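Local structure of outer membrane protein SusF (Bacteroides thetaiotaomicron, 4FE9) at residues Tyr270-Pro275 with Gln306-Pro311; Asn317-Val322 with Val352-Ile357; Tyr264-Ala269 with Ala313-Asp318. The protein binds starch at the bacterial cell surface through carbohydrate-binding modules, ahead of its transport into the periplasm for degradation. All blocks are in the same frame, centred on the assembly; numbering follows the deposited sequence.

Contact 1 (Tyr270-Pro275 with Gln306-Pro311); sequences YNWGTP and QVKFAP. With GLC (alpha-D-glucopyranose), chain C; GLC (alpha-D-glucopyranose), chain B.
Trp272 meets Gln306 through the six-membered end of its indole: CZ2 lies 3.6 Å from CB of Gln306, and CB sits at the ring edge, near its plane. The ring and the Gln306 amide are turned 71° apart; CB makes the contact to the indole, while the amide turns to Asn341, its OE1 accepting a hydrogen bond from ND2 there. Further along the strand 306-310, the same end of the indole passes the backbone, with CH2 of Trp272 4.2 Å from N of Val307. CZ3 of Trp272 then approaches CG of Lys308 at 4.4 Å.

The torsion of Trp272 accounts for this reach. CG is anti to the carbonyl carbon and beside the backbone N (chi1 -74°), which carries the indole out of the loop toward the strand. The six-membered end thus lies against the strand, while one face takes sugar: C2 of the chain C glucose stands 3.6 Å from CE3 of Trp272, offset toward the rim, and O5 of that glucose lies as close to CG.

Lys308 starts alongside the indole and then leaves it. A bend at chi3 (103°) turns its end toward the chain B glucose, where NZ of Lys308 donates a short hydrogen bond to O3 at 2.6 Å and a weak one to O2 at 3.5 Å. A salt bridge to Asp318 also engages the ammonium, which would be expected to steady its position against the sugar. The loop is braced from within by Asn271, whose ND2 bonds to O of Thr274 at 3.2 Å. An aromatic platform under one sugar, beside a polar side chain that reads the hydroxyls of the next, is the classic arrangement of a starch-binding site, here that of carbohydrate-binding module 2.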
loop_
_atom_site.group_PDB
_atom_site.type_symbol
_atom_site.label_atom_id
_atom_site.label_comp_id
_atom_site.label_asym_id
_atom_site.label_seq_id
_atom_site.Cartn_x
_atom_site.Cartn_y
_atom_site.Cartn_z
ATOM N N TYR A 270 -2.135 -19.786 -23.050
ATOM C CA TYR A 270 -0.997 -20.687 -22.715
ATOM C C TYR A 270 -1.475 -21.990 -22.140
ATOM O O TYR A 270 -0.791 -22.597 -21.304
ATOM C CB TYR A 270 -0.028 -20.036 -21.705
ATOM C CG TYR A 270 0.523 -18.699 -22.132
ATOM C CD1 TYR A 270 1.547 -18.611 -23.066
ATOM C CD2 TYR A 270 0.005 -17.540 -21.628
ATOM C CE1 TYR A 270 2.039 -17.364 -23.485
ATOM C CE2 TYR A 270 0.447 -16.299 -22.067
ATOM C CZ TYR A 270 1.494 -16.223 -22.967
ATOM O OH TYR A 270 1.937 -14.986 -23.397
ATOM N N ASN A 271 -2.725 -22.331 -22.433
ATOM C CA ASN A 271 -3.283 -23.588 -22.011
ATOM C C ASN A 271 -3.518 -23.664 -20.516
ATOM O O ASN A 271 -3.494 -24.748 -19.930
ATOM C CB ASN A 271 -2.401 -24.756 -22.478
ATOM C CG ASN A 271 -3.203 -26.036 -22.713
ATOM O OD1 ASN A 271 -4.294 -25.998 -23.291
ATOM N ND2 ASN A 271 -2.706 -27.153 -22.204
ATOM N N TRP A 272 -3.786 -22.514 -19.895
ATOM C CA TRP A 272 -3.887 -22.437 -18.419
ATOM C C TRP A 272 -2.880 -23.349 -17.666
ATOM O O TRP A 272 -3.251 -24.044 -16.715
ATOM C CB TRP A 272 -5.331 -22.728 -17.957
ATOM C CG TRP A 272 -6.275 -21.591 -18.226
ATOM C CD1 TRP A 272 -7.306 -21.562 -19.140
ATOM C CD2 TRP A 272 -6.197 -20.280 -17.673
ATOM N NE1 TRP A 272 -7.876 -20.302 -19.169
ATOM C CE2 TRP A 272 -7.232 -19.508 -18.259
ATOM C CE3 TRP A 272 -5.339 -19.670 -16.746
ATOM C CZ2 TRP A 272 -7.424 -18.159 -17.948
ATOM C CZ3 TRP A 272 -5.550 -18.326 -16.422
ATOM C CH2 TRP A 272 -6.597 -17.599 -16.994
ATOM N N GLY A 273 -1.604 -23.268 -18.040
ATOM C CA GLY A 273 -0.517 -23.803 -17.203
ATOM C C GLY A 273 -0.333 -25.309 -17.254
ATOM O O GLY A 273 0.349 -25.888 -16.399
ATOM N N THR A 274 -0.935 -25.962 -18.248
ATOM C CA THR A 274 -0.735 -27.417 -18.435
ATOM C C THR A 274 0.183 -27.656 -19.635
ATOM O O THR A 274 0.061 -26.964 -20.658
ATOM C CB THR A 274 -2.091 -28.169 -18.646
ATOM O OG1 THR A 274 -3.079 -27.634 -17.757
ATOM C CG2 THR A 274 -1.943 -29.665 -18.363
ATOM N N PRO A 275 1.224 -28.493 -19.441
ATOM C CA PRO A 275 1.563 -29.095 -18.140
ATOM C C PRO A 275 2.497 -28.202 -17.263
ATOM O O PRO A 275 3.049 -27.209 -17.745
ATOM C CB PRO A 275 2.285 -30.374 -18.538
ATOM C CG PRO A 275 2.996 -29.999 -19.820
ATOM C CD PRO A 275 2.136 -28.949 -20.511
ATOM N N GLN A 306 -6.872 -13.929 -20.886
ATOM C CA GLN A 306 -6.807 -13.909 -19.412
ATOM C C GLN A 306 -5.485 -14.469 -18.934
ATOM O O GLN A 306 -4.982 -15.413 -19.511
ATOM C CB GLN A 306 -7.954 -14.717 -18.813
ATOM C CG GLN A 306 -9.331 -14.079 -19.082
ATOM C CD GLN A 306 -10.476 -14.974 -18.702
ATOM O OE1 GLN A 306 -10.565 -15.445 -17.571
ATOM N NE2 GLN A 306 -11.403 -15.150 -19.616
ATOM N N VAL A 307 -4.928 -13.874 -17.885
ATOM C CA VAL A 307 -3.664 -14.356 -17.307
ATOM C C VAL A 307 -3.688 -14.435 -15.789
ATOM O O VAL A 307 -4.431 -13.695 -15.125
ATOM C CB VAL A 307 -2.474 -13.466 -17.733
ATOM C CG1 VAL A 307 -2.246 -13.551 -19.265
ATOM C CG2 VAL A 307 -2.684 -12.061 -17.296
ATOM N N LYS A 308 -2.787 -15.252 -15.235
ATOM C CA LYS A 308 -2.489 -15.232 -13.786
ATOM C C LYS A 308 -0.961 -15.419 -13.570
ATOM O O LYS A 308 -0.247 -15.813 -14.490
ATOM C CB LYS A 308 -3.238 -16.354 -13.074
ATOM C CG LYS A 308 -4.676 -16.030 -12.760
ATOM C CD LYS A 308 -5.298 -17.097 -11.955
ATOM C CE LYS A 308 -5.405 -16.687 -10.512
ATOM N NZ LYS A 308 -6.303 -17.608 -9.761
ATOM N N PHE A 309 -0.494 -15.140 -12.363
ATOM C CA PHE A 309 0.935 -15.146 -12.050
ATOM C C PHE A 309 1.167 -16.078 -10.888
ATOM O O PHE A 309 0.265 -16.295 -10.087
ATOM C CB PHE A 309 1.413 -13.735 -11.682
ATOM C CG PHE A 309 1.231 -12.739 -12.770
ATOM C CD1 PHE A 309 0.058 -11.991 -12.858
ATOM C CD2 PHE A 309 2.230 -12.527 -13.709
ATOM C CE1 PHE A 309 -0.120 -11.060 -13.883
ATOM C CE2 PHE A 309 2.031 -11.646 -14.785
ATOM C CZ PHE A 309 0.850 -10.905 -14.857
ATOM N N ALA A 310 2.349 -16.695 -10.833
ATOM C CA ALA A 310 2.691 -17.638 -9.738
ATOM C C ALA A 310 4.191 -17.606 -9.438
ATOM O O ALA A 310 4.998 -17.316 -10.323
ATOM C CB ALA A 310 2.275 -19.056 -10.104
ATOM N N PRO A 311 4.576 -18.049 -8.232
ATOM C CA PRO A 311 5.960 -17.972 -7.860
ATOM C C PRO A 311 6.778 -19.212 -8.319
ATOM O O PRO A 311 7.939 -19.338 -7.967
ATOM C CB PRO A 311 5.891 -17.905 -6.323
ATOM C CG PRO A 311 4.708 -18.674 -5.985
ATOM C CD PRO A 311 3.719 -18.388 -7.081
HETATM C C1 GLC C . -7.190 -21.455 -13.959
HETATM C C2 GLC C . -8.041 -20.275 -14.371
HETATM C C3 GLC C . -9.466 -20.727 -14.732
HETATM C C4 GLC C . -9.439 -21.817 -15.782
HETATM C C5 GLC C . -8.590 -22.965 -15.243
HETATM C C6 GLC C . -8.448 -24.080 -16.273
HETATM O O2 GLC C . -8.126 -19.422 -13.239
HETATM O O3 GLC C . -10.223 -19.612 -15.209
HETATM O O4 GLC C . -10.785 -22.265 -16.022
HETATM O O5 GLC C . -7.276 -22.500 -14.938
HETATM O O6 GLC C . -7.907 -25.226 -15.618
HETATM C C1 GLC B . -5.930 -23.061 -9.119
HETATM C C2 GLC B . -5.801 -21.590 -9.498
HETATM C C3 GLC B . -6.784 -21.218 -10.586
HETATM C C4 GLC B . -6.611 -22.143 -11.775
HETATM C C5 GLC B . -6.721 -23.578 -11.328
HETATM C C6 GLC B . -6.487 -24.530 -12.496
HETATM O O2 GLC B . -6.064 -20.797 -8.355
HETATM O O3 GLC B . -6.602 -19.858 -11.000
HETATM O O4 GLC B . -7.645 -21.913 -12.696
HETATM O O5 GLC B . -5.778 -23.866 -10.288
HETATM O O6 GLC B . -6.617 -25.861 -12.000
#

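Contact 2 (Asn317-Val322 with Val352-Ile357); sequences NDFGFV and VYVSVI. With GLC (alpha-D-glucopyranose), chain B.
The nearest CA atoms, CA of Phe319 and CA of Val356, are 10.2 Å apart, so the irregular segment 317-322 and the strand 348-357 meet through side chains, not backbones. This is core packing of an Ig-like beta-sandwich module: a loop residue fills the interior against a strand of the sheet.

Phe319 carries the contact. Its CG is placed between the backbone N and the carbonyl carbon (chi1 56°), and from there the ring reaches inward until its para carbon touches two valines on the same side of the strand. Val354 comes to the ring edge, in its plane, with CG1 3.9 Å from CZ of Phe319, the two side chains running antiparallel alongside. Val356 approaches obliquely through CG2, the branch beside its backbone N, which also lies 3.8 Å from CE2 of Phe319. Ile363 and Lys361 of the adjoining strand 360-366 also touch the phenyl group, and Phe309 packs on Val354, extending the packing.

The preceding residue belongs to the surface instead: Asp318 receives the O2 hydroxyl of the chain B glucose on its OD1, at 2.8 Å. Sugar site and core are therefore neighbours in sequence. Between the two segments the closest approach is CZ of Phe319 to CG2 of Val356, 3.4 Å.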
loop_
_atom_site.group_PDB
_atom_site.type_symbol
_atom_site.label_atom_id
_atom_site.label_comp_id
_atom_site.label_asym_id
_atom_site.label_seq_id
_atom_site.Cartn_x
_atom_site.Cartn_y
_atom_site.Cartn_z
ATOM N N ASN A 317 -0.317 -20.597 -4.765
ATOM C CA ASN A 317 0.006 -19.219 -4.395
ATOM C C ASN A 317 -0.020 -18.291 -5.598
ATOM O O ASN A 317 0.606 -17.234 -5.608
ATOM C CB ASN A 317 1.371 -19.156 -3.697
ATOM C CG ASN A 317 1.393 -19.941 -2.386
ATOM O OD1 ASN A 317 2.027 -21.007 -2.286
ATOM N ND2 ASN A 317 0.651 -19.461 -1.408
ATOM N N ASP A 318 -0.866 -18.623 -6.553
ATOM C CA ASP A 318 -1.001 -17.842 -7.759
ATOM C C ASP A 318 -1.990 -16.677 -7.536
ATOM O O ASP A 318 -2.730 -16.665 -6.562
ATOM C CB ASP A 318 -1.510 -18.755 -8.868
ATOM C CG ASP A 318 -2.666 -19.611 -8.410
ATOM O OD1 ASP A 318 -3.814 -19.133 -8.528
ATOM O OD2 ASP A 318 -2.424 -20.684 -7.796
ATOM N N PHE A 319 -1.906 -15.659 -8.373
ATOM C CA PHE A 319 -2.816 -14.528 -8.290
ATOM C C PHE A 319 -3.088 -13.956 -9.675
ATOM O O PHE A 319 -2.304 -14.153 -10.608
ATOM C CB PHE A 319 -2.259 -13.435 -7.366
ATOM C CG PHE A 319 -0.887 -12.938 -7.763
ATOM C CD1 PHE A 319 -0.739 -11.735 -8.465
ATOM C CD2 PHE A 319 0.259 -13.591 -7.309
ATOM C CE1 PHE A 319 0.537 -11.259 -8.822
ATOM C CE2 PHE A 319 1.532 -13.179 -7.728
ATOM C CZ PHE A 319 1.684 -11.994 -8.457
ATOM N N GLY A 320 -4.190 -13.228 -9.798
ATOM C CA GLY A 320 -4.578 -12.641 -11.068
ATOM C C GLY A 320 -4.910 -11.173 -10.897
ATOM O O GLY A 320 -4.036 -10.354 -10.542
ATOM N N PHE A 321 -6.190 -10.838 -11.056
ATOM C CA PHE A 321 -6.643 -9.482 -10.772
ATOM C C PHE A 321 -6.441 -9.163 -9.264
ATOM O O PHE A 321 -6.740 -9.990 -8.399
ATOM C CB PHE A 321 -8.120 -9.320 -11.182
ATOM C CG PHE A 321 -8.634 -7.929 -11.047
ATOM C CD1 PHE A 321 -8.471 -7.009 -12.083
ATOM C CD2 PHE A 321 -9.231 -7.505 -9.850
ATOM C CE1 PHE A 321 -8.793 -5.650 -11.900
ATOM C CE2 PHE A 321 -9.701 -6.189 -9.716
ATOM C CZ PHE A 321 -9.456 -5.248 -10.743
ATOM N N VAL A 322 -5.795 -8.033 -8.986
ATOM C CA VAL A 322 -5.561 -7.593 -7.622
ATOM C C VAL A 322 -5.990 -6.133 -7.480
ATOM O O VAL A 322 -6.224 -5.460 -8.466
ATOM C CB VAL A 322 -4.049 -7.714 -7.220
ATOM C CG1 VAL A 322 -3.538 -9.115 -7.453
ATOM C CG2 VAL A 322 -3.216 -6.710 -7.984
ATOM N N VAL A 352 4.805 -5.496 -18.852
ATOM C CA VAL A 352 4.140 -5.888 -17.642
ATOM C C VAL A 352 5.095 -5.761 -16.442
ATOM O O VAL A 352 6.226 -6.279 -16.474
ATOM C CB VAL A 352 3.665 -7.320 -17.749
ATOM C CG1 VAL A 352 3.046 -7.763 -16.456
ATOM C CG2 VAL A 352 2.632 -7.456 -18.908
ATOM N N TYR A 353 4.663 -5.041 -15.413
ATOM C CA TYR A 353 5.444 -4.866 -14.192
ATOM C C TYR A 353 4.675 -5.400 -12.982
ATOM O O TYR A 353 3.501 -5.066 -12.801
ATOM C CB TYR A 353 5.755 -3.390 -14.016
ATOM C CG TYR A 353 6.346 -3.018 -12.683
ATOM C CD1 TYR A 353 5.533 -2.735 -11.597
ATOM C CD2 TYR A 353 7.716 -2.840 -12.537
ATOM C CE1 TYR A 353 6.069 -2.303 -10.383
ATOM C CE2 TYR A 353 8.258 -2.406 -11.350
ATOM C CZ TYR A 353 7.429 -2.160 -10.267
ATOM O OH TYR A 353 7.975 -1.762 -9.068
ATOM N N VAL A 354 5.296 -6.321 -12.221
ATOM C CA VAL A 354 4.627 -7.012 -11.110
ATOM C C VAL A 354 5.503 -6.935 -9.817
ATOM O O VAL A 354 6.741 -7.103 -9.861
ATOM C CB VAL A 354 4.346 -8.494 -11.418
ATOM C CG1 VAL A 354 3.592 -9.158 -10.239
ATOM C CG2 VAL A 354 3.560 -8.670 -12.715
ATOM N N SER A 355 4.878 -6.607 -8.702
ATOM C CA SER A 355 5.590 -6.529 -7.430
ATOM C C SER A 355 4.825 -7.308 -6.361
ATOM O O SER A 355 3.597 -7.224 -6.283
ATOM C CB SER A 355 5.751 -5.068 -7.019
ATOM O OG SER A 355 6.542 -4.946 -5.860
ATOM N N VAL A 356 5.529 -8.143 -5.610
ATOM C CA VAL A 356 4.898 -9.012 -4.598
ATOM C C VAL A 356 5.783 -8.993 -3.353
ATOM O O VAL A 356 6.961 -9.397 -3.404
ATOM C CB VAL A 356 4.800 -10.478 -5.104
ATOM C CG1 VAL A 356 4.196 -11.411 -4.031
ATOM C CG2 VAL A 356 4.000 -10.547 -6.391
ATOM N N ILE A 357 5.299 -8.387 -2.292
ATOM C CA ILE A 357 5.978 -8.508 -1.033
ATOM C C ILE A 357 5.012 -8.937 0.032
ATOM O O ILE A 357 3.967 -8.316 0.205
ATOM C CB ILE A 357 6.662 -7.220 -0.634
ATOM C CG1 ILE A 357 7.797 -6.913 -1.597
ATOM C CG2 ILE A 357 7.239 -7.338 0.804
ATOM C CD1 ILE A 357 7.953 -5.449 -1.890
HETATM C C1 GLC B . -5.930 -23.061 -9.119
HETATM C C2 GLC B . -5.801 -21.590 -9.498
HETATM C C3 GLC B . -6.784 -21.218 -10.586
HETATM C C4 GLC B . -6.611 -22.143 -11.775
HETATM C C5 GLC B . -6.721 -23.578 -11.328
HETATM C C6 GLC B . -6.487 -24.530 -12.496
HETATM O O2 GLC B . -6.064 -20.797 -8.355
HETATM O O3 GLC B . -6.602 -19.858 -11.000
HETATM O O4 GLC B . -7.645 -21.913 -12.696
HETATM O O5 GLC B . -5.778 -23.866 -10.288
HETATM O O6 GLC B . -6.617 -25.861 -12.000
#

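Contact 3 (Tyr264-Ala269 with Ala313-Asp318); sequences YMTGSA and ANWGND. With GLC (alpha-D-glucopyranose), chain B; EDO (1,2-ethanediol), chain H.
In the glycan pocket of carbohydrate-binding module 2, Thr266 supports Trp315 from the strand 264-267. Its methyl CG2 comes 3.2 Å from CH2 of Trp315, tight for two carbons, and the side chains cross at about a right angle. Thr266 swings OG1 away from its backbone N (chi1 -168°), where it bonds to O of Ala281, and this leaves the methyl facing the indole.

One face of Trp315 receives the chain B glucose, whose C4 stands 3.9 Å above the ring plane, over its centre; this is the sugar-on-aromatic stacking familiar from starch-binding modules. NE1 of Trp315 bonds to O of Trp272, and Trp282 meets the indole edge-to-face; both would limit its rotation. Replacing Trp315 by an alanine is likely to leave the glucose without its stacking surface, the Trp272 carbonyl without this donor and a gap beside the Thr266 methyl.

CG of Asp318 lies at the indole edge, in the ring plane; OD2 uses its anti lone pair to accept N of Gly316 at 2.8 Å. Elsewhere, Ala313 covers Tyr264 in a CH-pi contact, CB sitting 4.2 Å from the ring centroid and 10° off its normal. N of Ala313 lies over the same ring, 3.5 Å from CD2 of Tyr264.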
loop_
_atom_site.group_PDB
_atom_site.type_symbol
_atom_site.label_atom_id
_atom_site.label_comp_id
_atom_site.label_asym_id
_atom_site.label_seq_id
_atom_site.Cartn_x
_atom_site.Cartn_y
_atom_site.Cartn_z
ATOM N N TYR A 264 6.179 -16.246 -12.692
ATOM C CA TYR A 264 5.796 -16.822 -13.969
ATOM C C TYR A 264 4.361 -16.445 -14.269
ATOM O O TYR A 264 3.573 -16.194 -13.344
ATOM C CB TYR A 264 5.915 -18.337 -13.935
ATOM C CG TYR A 264 7.331 -18.854 -13.727
ATOM C CD1 TYR A 264 8.148 -19.162 -14.816
ATOM C CD2 TYR A 264 7.828 -19.071 -12.442
ATOM C CE1 TYR A 264 9.442 -19.659 -14.628
ATOM C CE2 TYR A 264 9.118 -19.526 -12.240
ATOM C CZ TYR A 264 9.934 -19.783 -13.330
ATOM O OH TYR A 264 11.183 -20.293 -13.120
ATOM N N MET A 265 4.090 -16.235 -15.551
ATOM C CA MET A 265 2.764 -15.903 -16.041
ATOM C C MET A 265 2.256 -17.037 -16.904
ATOM O O MET A 265 3.021 -17.649 -17.656
ATOM C CB MET A 265 2.821 -14.626 -16.871
ATOM C CG MET A 265 1.487 -14.256 -17.564
ATOM S SD MET A 265 1.555 -12.666 -18.361
ATOM C CE MET A 265 2.354 -13.134 -19.896
ATOM N N THR A 266 1.027 -17.455 -16.630
ATOM C CA THR A 266 0.279 -18.294 -17.539
ATOM C C THR A 266 -1.059 -17.611 -17.850
ATOM O O THR A 266 -1.247 -16.417 -17.544
ATOM C CB THR A 266 0.065 -19.693 -16.959
ATOM O OG1 THR A 266 -0.433 -20.570 -17.975
ATOM C CG2 THR A 266 -0.915 -19.663 -15.769
ATOM N N GLY A 267 -1.938 -18.318 -18.558
ATOM C CA GLY A 267 -2.955 -17.654 -19.347
ATOM C C GLY A 267 -3.847 -18.589 -20.129
ATOM O O GLY A 267 -3.532 -19.785 -20.310
ATOM N N SER A 268 -5.006 -18.063 -20.530
ATOM C CA SER A 268 -5.845 -18.704 -21.552
ATOM C C SER A 268 -5.050 -18.987 -22.815
ATOM O O SER A 268 -5.053 -20.103 -23.304
ATOM C CB SER A 268 -7.096 -17.851 -21.871
ATOM O OG SER A 268 -6.761 -16.490 -22.107
ATOM N N ALA A 269 -4.275 -18.004 -23.265
ATOM C CA ALA A 269 -3.408 -18.184 -24.443
ATOM C C ALA A 269 -2.223 -19.163 -24.235
ATOM O O ALA A 269 -1.418 -19.353 -25.141
ATOM C CB ALA A 269 -2.912 -16.843 -24.947
ATOM N N ALA A 313 6.533 -22.329 -11.886
ATOM C CA ALA A 313 5.904 -22.630 -13.171
ATOM C C ALA A 313 4.799 -23.675 -12.962
ATOM O O ALA A 313 4.884 -24.797 -13.461
ATOM C CB ALA A 313 6.955 -23.136 -14.192
ATOM N N ASN A 314 3.814 -23.319 -12.135
ATOM C CA ASN A 314 2.771 -24.234 -11.732
ATOM C C ASN A 314 1.782 -23.506 -10.836
ATOM O O ASN A 314 2.091 -22.416 -10.317
ATOM C CB ASN A 314 3.350 -25.428 -10.992
ATOM C CG ASN A 314 2.404 -26.622 -10.986
ATOM O OD1 ASN A 314 1.439 -26.658 -11.736
ATOM N ND2 ASN A 314 2.710 -27.612 -10.179
ATOM N N TRP A 315 0.602 -24.113 -10.622
ATOM C CA TRP A 315 -0.438 -23.484 -9.778
ATOM C C TRP A 315 -0.041 -23.601 -8.317
ATOM O O TRP A 315 0.745 -24.480 -7.955
ATOM C CB TRP A 315 -1.803 -24.137 -10.025
ATOM C CG TRP A 315 -2.300 -23.884 -11.402
ATOM C CD1 TRP A 315 -2.315 -24.779 -12.437
ATOM C CD2 TRP A 315 -2.536 -22.603 -11.993
ATOM N NE1 TRP A 315 -2.762 -24.170 -13.581
ATOM C CE2 TRP A 315 -2.836 -22.819 -13.353
ATOM C CE3 TRP A 315 -2.584 -21.303 -11.493
ATOM C CZ2 TRP A 315 -3.210 -21.802 -14.192
ATOM C CZ3 TRP A 315 -2.931 -20.288 -12.336
ATOM C CH2 TRP A 315 -3.195 -20.527 -13.684
ATOM N N GLY A 316 -0.473 -22.641 -7.503
ATOM C CA GLY A 316 -0.129 -22.638 -6.065
ATOM C C GLY A 316 0.409 -21.276 -5.652
ATOM O O GLY A 316 1.419 -20.802 -6.211
ATOM N N ASN A 317 -0.317 -20.597 -4.765
ATOM C CA ASN A 317 0.006 -19.219 -4.395
ATOM C C ASN A 317 -0.020 -18.291 -5.598
ATOM O O ASN A 317 0.606 -17.234 -5.608
ATOM C CB ASN A 317 1.371 -19.156 -3.697
ATOM C CG ASN A 317 1.393 -19.941 -2.386
ATOM O OD1 ASN A 317 2.027 -21.007 -2.286
ATOM N ND2 ASN A 317 0.651 -19.461 -1.408
ATOM N N ASP A 318 -0.866 -18.623 -6.553
ATOM C CA ASP A 318 -1.001 -17.842 -7.759
ATOM C C ASP A 318 -1.990 -16.677 -7.536
ATOM O O ASP A 318 -2.730 -16.665 -6.562
ATOM C CB ASP A 318 -1.510 -18.755 -8.868
ATOM C CG ASP A 318 -2.666 -19.611 -8.410
ATOM O OD1 ASP A 318 -3.814 -19.133 -8.528
ATOM O OD2 ASP A 318 -2.424 -20.684 -7.796
HETATM C C1 GLC B . -5.930 -23.061 -9.119
HETATM C C2 GLC B . -5.801 -21.590 -9.498
HETATM C C3 GLC B . -6.784 -21.218 -10.586
HETATM C C4 GLC B . -6.611 -22.143 -11.775
HETATM C C5 GLC B . -6.721 -23.578 -11.328
HETATM C C6 GLC B . -6.487 -24.530 -12.496
HETATM O O2 GLC B . -6.064 -20.797 -8.355
HETATM O O3 GLC B . -6.602 -19.858 -11.000
HETATM O O4 GLC B . -7.645 -21.913 -12.696
HETATM O O5 GLC B . -5.778 -23.866 -10.288
HETATM O O6 GLC B . -6.617 -25.861 -12.000
HETATM C C1 EDO H . 7.192 -26.490 -9.110
HETATM O O1 EDO H . 7.762 -26.142 -10.399
HETATM C C2 EDO H . 6.034 -27.488 -9.308
HETATM O O2 EDO H . 5.049 -27.321 -8.277
#

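Overall arrangement
Contacts 1 and 3 are nearly one site, their centres only 3 Å apart, with contact 1 nested in the chain loop that contact 3 closes. Strands 306-310 and 264-267 pair between them. Their two indoles, about 37° apart in plane, receive successive sugars, C1 of the chain C glucose being joined to O4 of the chain B glucose. Contact 2, centred 13 Å from contact 1 and 11 Å from contact 3, lies in the core behind Asp318, next in sequence to the pocket. It shares Asn317 and Asp318 with contact 3 and meets contact 1 through the Lys308 NZ to Asp318 OD1 salt bridge at 3.2 Å. All three touch the chain B glucose.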